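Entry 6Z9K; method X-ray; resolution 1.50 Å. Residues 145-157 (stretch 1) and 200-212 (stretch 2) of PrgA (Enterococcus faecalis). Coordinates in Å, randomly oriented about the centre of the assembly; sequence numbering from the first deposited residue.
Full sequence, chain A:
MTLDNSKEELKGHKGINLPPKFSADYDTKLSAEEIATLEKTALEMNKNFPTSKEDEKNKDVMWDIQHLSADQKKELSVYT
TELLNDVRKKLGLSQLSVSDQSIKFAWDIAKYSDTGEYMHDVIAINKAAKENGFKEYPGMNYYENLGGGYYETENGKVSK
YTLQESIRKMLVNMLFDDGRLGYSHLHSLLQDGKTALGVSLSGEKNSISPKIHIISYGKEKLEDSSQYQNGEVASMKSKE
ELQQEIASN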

# COMPACT_ATOMS: atom_id res chain seq x y z
N ASN A 145 0.20 7.59 0.67
CA ASN A 145 0.73 7.26 -0.68
C ASN A 145 -0.50 6.90 -1.52
O ASN A 145 -1.23 6.00 -1.17
CB ASN A 145 1.79 6.17 -0.57
CG ASN A 145 3.05 6.69 0.07
OD1 ASN A 145 3.83 7.41 -0.57
ND2 ASN A 145 3.27 6.35 1.34
N LEU A 146 -0.70 7.62 -2.61
CA LEU A 146 -1.94 7.53 -3.39
C LEU A 146 -1.65 6.93 -4.76
O LEU A 146 -0.76 7.39 -5.43
CB LEU A 146 -2.50 8.96 -3.50
CG LEU A 146 -3.83 9.19 -4.17
CD1 LEU A 146 -4.95 8.48 -3.43
CD2 LEU A 146 -4.08 10.69 -4.24
N GLY A 147 -2.41 5.92 -5.12
CA GLY A 147 -2.36 5.33 -6.46
C GLY A 147 -3.61 5.62 -7.24
O GLY A 147 -4.65 5.15 -6.85
N GLY A 148 -3.52 6.38 -8.33
CA GLY A 148 -4.71 6.69 -9.11
C GLY A 148 -4.62 6.09 -10.49
O GLY A 148 -3.52 5.95 -10.89
N GLY A 149 -5.72 5.56 -10.98
CA GLY A 149 -5.86 5.09 -12.37
C GLY A 149 -5.33 3.67 -12.54
O GLY A 149 -5.00 3.29 -13.69
N TYR A 150 -5.32 2.91 -11.46
CA TYR A 150 -4.85 1.50 -11.50
C TYR A 150 -6.03 0.57 -11.75
O TYR A 150 -5.78 -0.60 -12.07
CB TYR A 150 -4.16 1.13 -10.20
CG TYR A 150 -2.76 1.60 -10.12
CD1 TYR A 150 -2.44 2.86 -9.64
CD2 TYR A 150 -1.69 0.79 -10.51
CE1 TYR A 150 -1.13 3.31 -9.61
CE2 TYR A 150 -0.39 1.21 -10.45
CZ TYR A 150 -0.09 2.47 -9.99
OH TYR A 150 1.24 2.77 -10.03
N TYR A 151 -7.27 1.04 -11.59
CA TYR A 151 -8.49 0.20 -11.74
C TYR A 151 -9.70 1.08 -12.11
O TYR A 151 -9.54 2.28 -12.21
CB TYR A 151 -8.73 -0.67 -10.49
CG TYR A 151 -9.21 0.09 -9.28
CD1 TYR A 151 -8.33 0.80 -8.48
CD2 TYR A 151 -10.52 0.04 -8.87
CE1 TYR A 151 -8.75 1.53 -7.37
CE2 TYR A 151 -10.96 0.73 -7.76
CZ TYR A 151 -10.08 1.48 -6.99
OH TYR A 151 -10.51 2.19 -5.89
N GLU A 152 -10.84 0.46 -12.44
CA GLU A 152 -12.11 1.15 -12.82
C GLU A 152 -13.26 0.57 -12.00
O GLU A 152 -13.20 -0.61 -11.73
CB GLU A 152 -12.43 0.95 -14.31
CG GLU A 152 -11.44 1.62 -15.25
CD GLU A 152 -10.15 0.84 -15.48
OE1 GLU A 152 -9.05 1.42 -15.26
OE2 GLU A 152 -10.24 -0.31 -15.88
N THR A 153 -14.28 1.38 -11.69
CA THR A 153 -15.50 0.99 -10.93
C THR A 153 -16.67 0.86 -11.91
O THR A 153 -16.91 1.84 -12.62
CB THR A 153 -15.83 2.04 -9.86
OG1 THR A 153 -15.79 3.37 -10.38
CG2 THR A 153 -14.87 1.96 -8.69
N GLU A 154 -17.27 -0.33 -12.04
CA GLU A 154 -18.54 -0.55 -12.80
C GLU A 154 -19.65 -0.61 -11.75
O GLU A 154 -19.69 -1.61 -11.01
CB GLU A 154 -18.53 -1.83 -13.61
CG GLU A 154 -19.91 -2.21 -14.15
CD GLU A 154 -19.94 -2.98 -15.46
OE1 GLU A 154 -18.85 -3.21 -16.04
OE2 GLU A 154 -21.05 -3.34 -15.91
N ASN A 155 -20.43 0.45 -11.62
CA ASN A 155 -21.53 0.48 -10.63
C ASN A 155 -20.90 0.43 -9.23
O ASN A 155 -21.48 -0.18 -8.33
CB ASN A 155 -22.50 -0.67 -10.91
CG ASN A 155 -23.89 -0.48 -10.34
OD1 ASN A 155 -24.22 0.56 -9.77
ND2 ASN A 155 -24.69 -1.51 -10.48
N GLY A 156 -19.72 1.05 -9.09
CA GLY A 156 -18.92 1.07 -7.85
C GLY A 156 -18.25 -0.27 -7.54
O GLY A 156 -17.68 -0.35 -6.43
N LYS A 157 -18.32 -1.28 -8.41
CA LYS A 157 -17.81 -2.64 -8.09
C LYS A 157 -16.56 -2.98 -8.90
O LYS A 157 -16.36 -2.41 -9.98
CB LYS A 157 -18.89 -3.70 -8.30
CG LYS A 157 -20.09 -3.56 -7.37
CD LYS A 157 -21.19 -4.50 -7.78
CE LYS A 157 -22.35 -4.50 -6.81
NZ LYS A 157 -22.81 -5.89 -6.57
N SER A 200 -7.36 2.18 1.94
CA SER A 200 -8.74 2.49 1.56
C SER A 200 -8.81 2.79 0.07
O SER A 200 -7.79 2.87 -0.62
CB SER A 200 -9.24 3.64 2.37
OG SER A 200 -8.34 4.74 2.25
N LEU A 201 -10.03 2.97 -0.38
CA LEU A 201 -10.37 3.13 -1.81
C LEU A 201 -11.40 4.26 -1.91
O LEU A 201 -12.22 4.40 -1.00
CB LEU A 201 -11.04 1.85 -2.33
CG LEU A 201 -10.27 0.54 -2.15
CD1 LEU A 201 -11.16 -0.64 -2.58
CD2 LEU A 201 -8.98 0.57 -2.92
N SER A 202 -11.36 5.04 -2.98
CA SER A 202 -12.39 6.07 -3.18
C SER A 202 -12.66 6.23 -4.67
O SER A 202 -11.79 5.89 -5.51
CB SER A 202 -12.02 7.38 -2.52
OG SER A 202 -10.93 8.04 -3.12
N GLY A 203 -13.82 6.82 -4.95
CA GLY A 203 -14.18 7.06 -6.34
C GLY A 203 -15.68 7.09 -6.49
O GLY A 203 -16.35 6.36 -5.77
N GLU A 204 -16.12 7.82 -7.49
CA GLU A 204 -17.53 7.82 -7.94
C GLU A 204 -17.84 6.45 -8.55
O GLU A 204 -16.92 5.77 -8.96
CB GLU A 204 -17.76 8.90 -8.99
CG GLU A 204 -17.62 10.30 -8.44
CD GLU A 204 -18.55 10.59 -7.28
OE1 GLU A 204 -19.74 10.13 -7.33
OE2 GLU A 204 -18.11 11.28 -6.32
N LYS A 205 -19.12 6.13 -8.65
CA LYS A 205 -19.65 4.80 -9.01
C LYS A 205 -19.14 4.42 -10.40
O LYS A 205 -18.90 3.21 -10.65
CB LYS A 205 -21.18 4.85 -9.01
CG LYS A 205 -21.83 4.48 -7.69
CD LYS A 205 -22.50 3.11 -7.75
CE LYS A 205 -23.51 2.87 -6.64
NZ LYS A 205 -24.35 1.69 -6.95
N ASN A 206 -19.04 5.41 -11.28
CA ASN A 206 -18.65 5.22 -12.68
C ASN A 206 -17.49 6.18 -12.86
O ASN A 206 -17.74 7.41 -12.99
CB ASN A 206 -19.86 5.32 -13.61
CG ASN A 206 -20.92 4.27 -13.31
OD1 ASN A 206 -20.72 3.07 -13.52
ND2 ASN A 206 -22.08 4.70 -12.83
N SER A 207 -16.27 5.65 -12.68
CA SER A 207 -15.02 6.44 -12.62
C SER A 207 -13.97 5.67 -13.41
O SER A 207 -13.87 4.44 -13.25
CB SER A 207 -14.59 6.68 -11.20
OG SER A 207 -13.45 7.54 -11.15
N ILE A 208 -13.21 6.42 -14.19
CA ILE A 208 -11.95 5.90 -14.80
C ILE A 208 -10.78 6.37 -13.92
O ILE A 208 -9.60 6.28 -14.36
CB ILE A 208 -11.85 6.33 -16.27
CG1 ILE A 208 -11.70 7.85 -16.43
CG2 ILE A 208 -13.04 5.77 -17.03
CD1 ILE A 208 -11.53 8.29 -17.88
N SER A 209 -11.09 6.81 -12.70
CA SER A 209 -10.09 7.43 -11.85
C SER A 209 -10.27 7.07 -10.37
O SER A 209 -9.94 7.88 -9.53
CB SER A 209 -10.26 8.89 -12.06
OG SER A 209 -11.55 9.30 -11.61
N PRO A 210 -10.72 5.85 -10.00
CA PRO A 210 -10.81 5.52 -8.58
C PRO A 210 -9.39 5.36 -8.03
O PRO A 210 -8.39 5.20 -8.79
CB PRO A 210 -11.65 4.26 -8.51
CG PRO A 210 -11.33 3.58 -9.82
CD PRO A 210 -11.08 4.69 -10.84
N LYS A 211 -9.29 5.46 -6.71
CA LYS A 211 -8.01 5.62 -6.01
C LYS A 211 -7.79 4.52 -5.01
O LYS A 211 -8.75 3.92 -4.49
CB LYS A 211 -8.07 6.90 -5.18
CG LYS A 211 -8.14 8.17 -6.01
CD LYS A 211 -8.47 9.33 -5.08
CE LYS A 211 -8.78 10.56 -5.85
NZ LYS A 211 -9.22 11.65 -4.95
N ILE A 212 -6.49 4.30 -4.80
CA ILE A 212 -6.01 3.48 -3.66
C ILE A 212 -5.25 4.40 -2.73
O ILE A 212 -4.27 5.03 -3.15
CB ILE A 212 -5.08 2.37 -4.17
CG1 ILE A 212 -5.77 1.52 -5.25
CG2 ILE A 212 -4.59 1.57 -2.95
CD1 ILE A 212 -4.82 0.58 -6.00
O HOH W 1 -6.15 3.50 -8.63
O HOH W 2 -23.09 3.00 -11.28

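The two stretches meet first as an antiparallel strand pair. Gly147 and Ile212 satisfy each other: Gly147 N donates to Ile212 O at 2.9 Å, and Ile212 N donates to Gly147 O at 2.9 Å, both nearly straight. Gly148 and Lys211 follow as a non-hydrogen-bonded pair, and water 1 bridges the two backbones. Water 1 donates to Gly147 O (2.9 Å) and Pro210 O (2.8 Å) and accepts from Tyr150 N (3.0 Å). Pro210 O also takes a weak bond from Gly149 N at 3.5 Å.

Tyr151 is buried, and its hydroxyl is satisfied: Tyr151 OH donates to Lys211 O at 2.8 Å. Lys211 O also accepts from Ser202 N at 3.2 Å. Pro210 CG lies over one face of the Tyr151 ring, 3.7 Å from the centroid.

Thr153 points toward stretch 2. Thr153 OG1 donates to Glu204 O at 3.0 Å and accepts a weak, bent bond from Ser207 N at 3.3 Å. Thr153 N reaches Ser207 O only weakly, at 3.5 Å.

The type I' turn from Glu154 to Lys157 presents further donors. Gly156 N donates to Lys205 O at 2.8 Å, and Asn155 N to Asn206 OD1 at 3.2 Å. Asn155 OD1 accepts from Lys205 NZ at 3.0 Å and from water 2 at 3.1 Å. Water 2 in turn accepts from Asn206 ND2 at 2.5 Å, linking the two asparagines.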